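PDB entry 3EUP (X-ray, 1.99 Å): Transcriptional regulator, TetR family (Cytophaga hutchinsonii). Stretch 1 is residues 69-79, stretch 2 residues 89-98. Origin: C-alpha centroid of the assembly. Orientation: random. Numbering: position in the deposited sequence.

Stretch 1, residues 69-79: HVKSVLTAKVQ
Stretch 2 (89-98) LVYSSMYNDA

Met 94, buried, forms the apolar centre of the contact, which covers 391 Å², both sides summed. Its side chain, extended at chi1 and chi2 (both t) with chi3 near -19°, enters a hole formed by Val 70, Val 73 (both chi1 t), Leu 74 and Lys 77. Met 94 CG lies 3.4 Å from Val 73 CG1, its SD 4.2 Å from Val 70 CG1, and its CE 3.6 Å from Leu 74 CB; an unbranched, flexible thioether suits such a hole. The hole belongs to helix 69-78, which meets helix 91-96 at 132° between N-to-C directions. In register, Leu 74 CA is 7.2 Å from Met 94 CA and Lys 77 CA 6.5 Å from Val 90 CA.

Around this centre, Leu 74 (t, t) brings CD1 to 3.6 Å from CE1 of Tyr 91 (chi1 m, chi2 -77°), obliquely to the ring. The CA-to-CB bond of buried Val 90 (chi1 m) points toward the first helix; Val 90 CG2 is 4.2 Å from CG2 of Val 78 (chi1 t).

Lys 77 (m, t, t, m) carries the contact to its polar edge. Its methylenes pass Met 94, Lys 77 CD lying 4.2 Å from Met 94 CB, while Lys 77 NZ donates a weak hydrogen bond to Ser 93 OG (chi1 p) at 3.3 Å. Lys 77 NZ and Asp 97 OD2 are 4.3 Å apart, beyond a salt bridge; a water links them, accepting from NZ and donating to OD2.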

# COMPACT_ATOMS: atom_id res chain seq x y z
N HIS A 69 -0.04 18.31 -0.28
CA HIS A 69 -0.91 18.49 -1.43
C HIS A 69 -2.16 17.63 -1.33
O HIS A 69 -3.27 18.12 -1.64
CB HIS A 69 -0.18 18.16 -2.72
CG HIS A 69 -0.98 18.47 -3.93
ND1 HIS A 69 -1.72 17.52 -4.61
CD2 HIS A 69 -1.20 19.64 -4.57
CE1 HIS A 69 -2.34 18.10 -5.62
NE2 HIS A 69 -2.04 19.38 -5.62
N VAL A 70 -2.02 16.37 -0.91
CA VAL A 70 -3.21 15.52 -0.77
C VAL A 70 -4.12 16.12 0.31
O VAL A 70 -5.33 16.18 0.12
CB VAL A 70 -2.88 14.05 -0.39
CG1 VAL A 70 -4.18 13.27 -0.09
CG2 VAL A 70 -2.08 13.37 -1.49
N LYS A 71 -3.53 16.56 1.42
CA LYS A 71 -4.28 17.18 2.51
C LYS A 71 -5.08 18.38 2.05
O LYS A 71 -6.27 18.50 2.39
CB LYS A 71 -3.34 17.59 3.64
CG LYS A 71 -3.02 16.44 4.59
CD LYS A 71 -1.73 16.68 5.35
CE LYS A 71 -1.75 17.79 6.31
NZ LYS A 71 -0.45 17.74 7.08
N SER A 72 -4.43 19.25 1.28
CA SER A 72 -5.06 20.47 0.77
C SER A 72 -6.21 20.19 -0.18
O SER A 72 -7.22 20.88 -0.14
CB SER A 72 -4.01 21.38 0.14
OG SER A 72 -3.13 21.78 1.15
N VAL A 73 -6.09 19.16 -1.01
CA VAL A 73 -7.18 18.77 -1.90
C VAL A 73 -8.33 18.27 -1.08
O VAL A 73 -9.46 18.72 -1.27
CB VAL A 73 -6.76 17.71 -2.91
CG1 VAL A 73 -7.96 17.16 -3.64
CG2 VAL A 73 -5.76 18.29 -3.92
N LEU A 74 -8.05 17.38 -0.13
CA LEU A 74 -9.10 16.81 0.71
C LEU A 74 -9.81 17.92 1.49
O LEU A 74 -11.05 17.92 1.59
CB LEU A 74 -8.50 15.77 1.66
CG LEU A 74 -9.39 14.90 2.57
CD1 LEU A 74 -8.55 13.81 3.32
CD2 LEU A 74 -10.18 15.72 3.61
N THR A 75 -9.03 18.87 2.03
CA THR A 75 -9.57 20.05 2.74
C THR A 75 -10.50 20.85 1.83
O THR A 75 -11.61 21.23 2.22
CB THR A 75 -8.43 20.96 3.32
OG1 THR A 75 -7.74 20.26 4.36
CG2 THR A 75 -9.00 22.25 3.93
N ALA A 76 -10.08 21.08 0.60
CA ALA A 76 -10.85 21.92 -0.30
C ALA A 76 -12.15 21.21 -0.68
O ALA A 76 -13.20 21.84 -0.71
CB ALA A 76 -10.02 22.31 -1.54
N LYS A 77 -12.09 19.90 -0.91
CA LYS A 77 -13.28 19.12 -1.27
C LYS A 77 -14.24 18.95 -0.09
O LYS A 77 -15.45 19.04 -0.26
CB LYS A 77 -12.86 17.75 -1.82
CG LYS A 77 -12.36 17.84 -3.25
CD LYS A 77 -12.18 16.51 -3.88
CE LYS A 77 -11.91 16.69 -5.35
NZ LYS A 77 -13.15 17.11 -6.02
N VAL A 78 -13.70 18.76 1.10
CA VAL A 78 -14.51 18.66 2.31
C VAL A 78 -15.27 19.99 2.57
O VAL A 78 -16.46 19.98 2.82
CB VAL A 78 -13.64 18.25 3.52
CG1 VAL A 78 -14.33 18.51 4.81
CG2 VAL A 78 -13.29 16.76 3.42
N GLN A 79 -14.58 21.12 2.46
CA GLN A 79 -15.20 22.43 2.69
C GLN A 79 -16.26 22.78 1.63
O GLN A 79 -16.97 23.74 1.80
CB GLN A 79 -14.13 23.53 2.78
CG GLN A 79 -13.17 23.40 4.02
CD GLN A 79 -11.93 24.34 3.99
OE1 GLN A 79 -11.74 25.14 3.06
NE2 GLN A 79 -11.10 24.24 5.01
N LEU A 89 -16.88 10.93 1.99
CA LEU A 89 -16.88 10.25 0.71
C LEU A 89 -16.28 11.05 -0.43
O LEU A 89 -16.52 10.72 -1.57
CB LEU A 89 -18.28 9.78 0.37
CG LEU A 89 -18.87 8.87 1.44
CD1 LEU A 89 -20.35 8.53 1.15
CD2 LEU A 89 -18.00 7.64 1.56
N VAL A 90 -15.44 12.04 -0.16
CA VAL A 90 -14.77 12.78 -1.23
C VAL A 90 -13.59 11.99 -1.89
O VAL A 90 -13.01 12.45 -2.88
CB VAL A 90 -14.23 14.10 -0.69
CG1 VAL A 90 -15.38 15.01 -0.16
CG2 VAL A 90 -13.19 13.81 0.42
N TYR A 91 -13.23 10.82 -1.34
CA TYR A 91 -12.01 10.10 -1.75
C TYR A 91 -12.03 9.63 -3.20
O TYR A 91 -11.11 9.86 -3.95
CB TYR A 91 -11.70 8.96 -0.73
CG TYR A 91 -11.46 9.58 0.64
CD1 TYR A 91 -10.25 10.19 0.93
CD2 TYR A 91 -12.50 9.68 1.58
CE1 TYR A 91 -10.06 10.81 2.14
CE2 TYR A 91 -12.31 10.31 2.78
CZ TYR A 91 -11.09 10.87 3.06
OH TYR A 91 -10.89 11.52 4.24
N SER A 92 -13.11 9.01 -3.61
CA SER A 92 -13.20 8.57 -4.99
C SER A 92 -13.00 9.71 -6.02
O SER A 92 -12.31 9.54 -7.03
CB SER A 92 -14.54 7.92 -5.29
OG SER A 92 -14.49 7.50 -6.62
N SER A 93 -13.57 10.87 -5.76
CA SER A 93 -13.44 11.92 -6.75
C SER A 93 -12.00 12.46 -6.65
O SER A 93 -11.39 12.73 -7.68
CB SER A 93 -14.52 13.00 -6.59
OG SER A 93 -14.10 13.95 -5.64
N MET A 94 -11.44 12.54 -5.45
CA MET A 94 -10.08 13.01 -5.32
C MET A 94 -9.08 12.14 -6.10
O MET A 94 -8.18 12.67 -6.77
CB MET A 94 -9.70 13.14 -3.85
CG MET A 94 -8.34 13.75 -3.61
SD MET A 94 -7.95 13.85 -1.82
CE MET A 94 -9.62 13.72 -1.02
N TYR A 95 -9.25 10.81 -6.03
CA TYR A 95 -8.27 9.90 -6.65
C TYR A 95 -8.56 9.62 -8.12
O TYR A 95 -7.64 9.45 -8.89
CB TYR A 95 -8.17 8.56 -5.89
CG TYR A 95 -7.11 7.61 -6.47
CD1 TYR A 95 -5.77 7.84 -6.29
CD2 TYR A 95 -7.49 6.51 -7.25
CE1 TYR A 95 -4.80 6.99 -6.81
CE2 TYR A 95 -6.55 5.67 -7.81
CZ TYR A 95 -5.21 5.90 -7.58
OH TYR A 95 -4.25 5.08 -8.10
N ASN A 96 -9.83 9.54 -8.50
CA ASN A 96 -10.18 9.18 -9.88
C ASN A 96 -10.42 10.33 -10.86
O ASN A 96 -10.36 10.11 -12.07
CB ASN A 96 -11.44 8.28 -9.91
CG ASN A 96 -11.28 6.98 -9.09
OD1 ASN A 96 -11.93 6.76 -8.03
ND2 ASN A 96 -10.42 6.11 -9.59
N ASP A 97 -10.76 11.54 -10.38
CA ASP A 97 -11.16 12.62 -11.33
C ASP A 97 -9.99 13.08 -12.17
O ASP A 97 -8.85 13.00 -11.73
CB ASP A 97 -11.76 13.84 -10.60
CG ASP A 97 -13.21 13.62 -10.12
OD1 ASP A 97 -13.83 12.58 -10.44
OD2 ASP A 97 -13.73 14.49 -9.42
N ALA A 98 -10.28 13.56 -13.39
CA ALA A 98 -9.24 14.08 -14.28
C ALA A 98 -8.07 13.09 -14.37
O ALA A 98 -6.88 13.46 -14.37
CB ALA A 98 -8.76 15.46 -13.81
O HOH W 1 -12.43 17.00 -9.00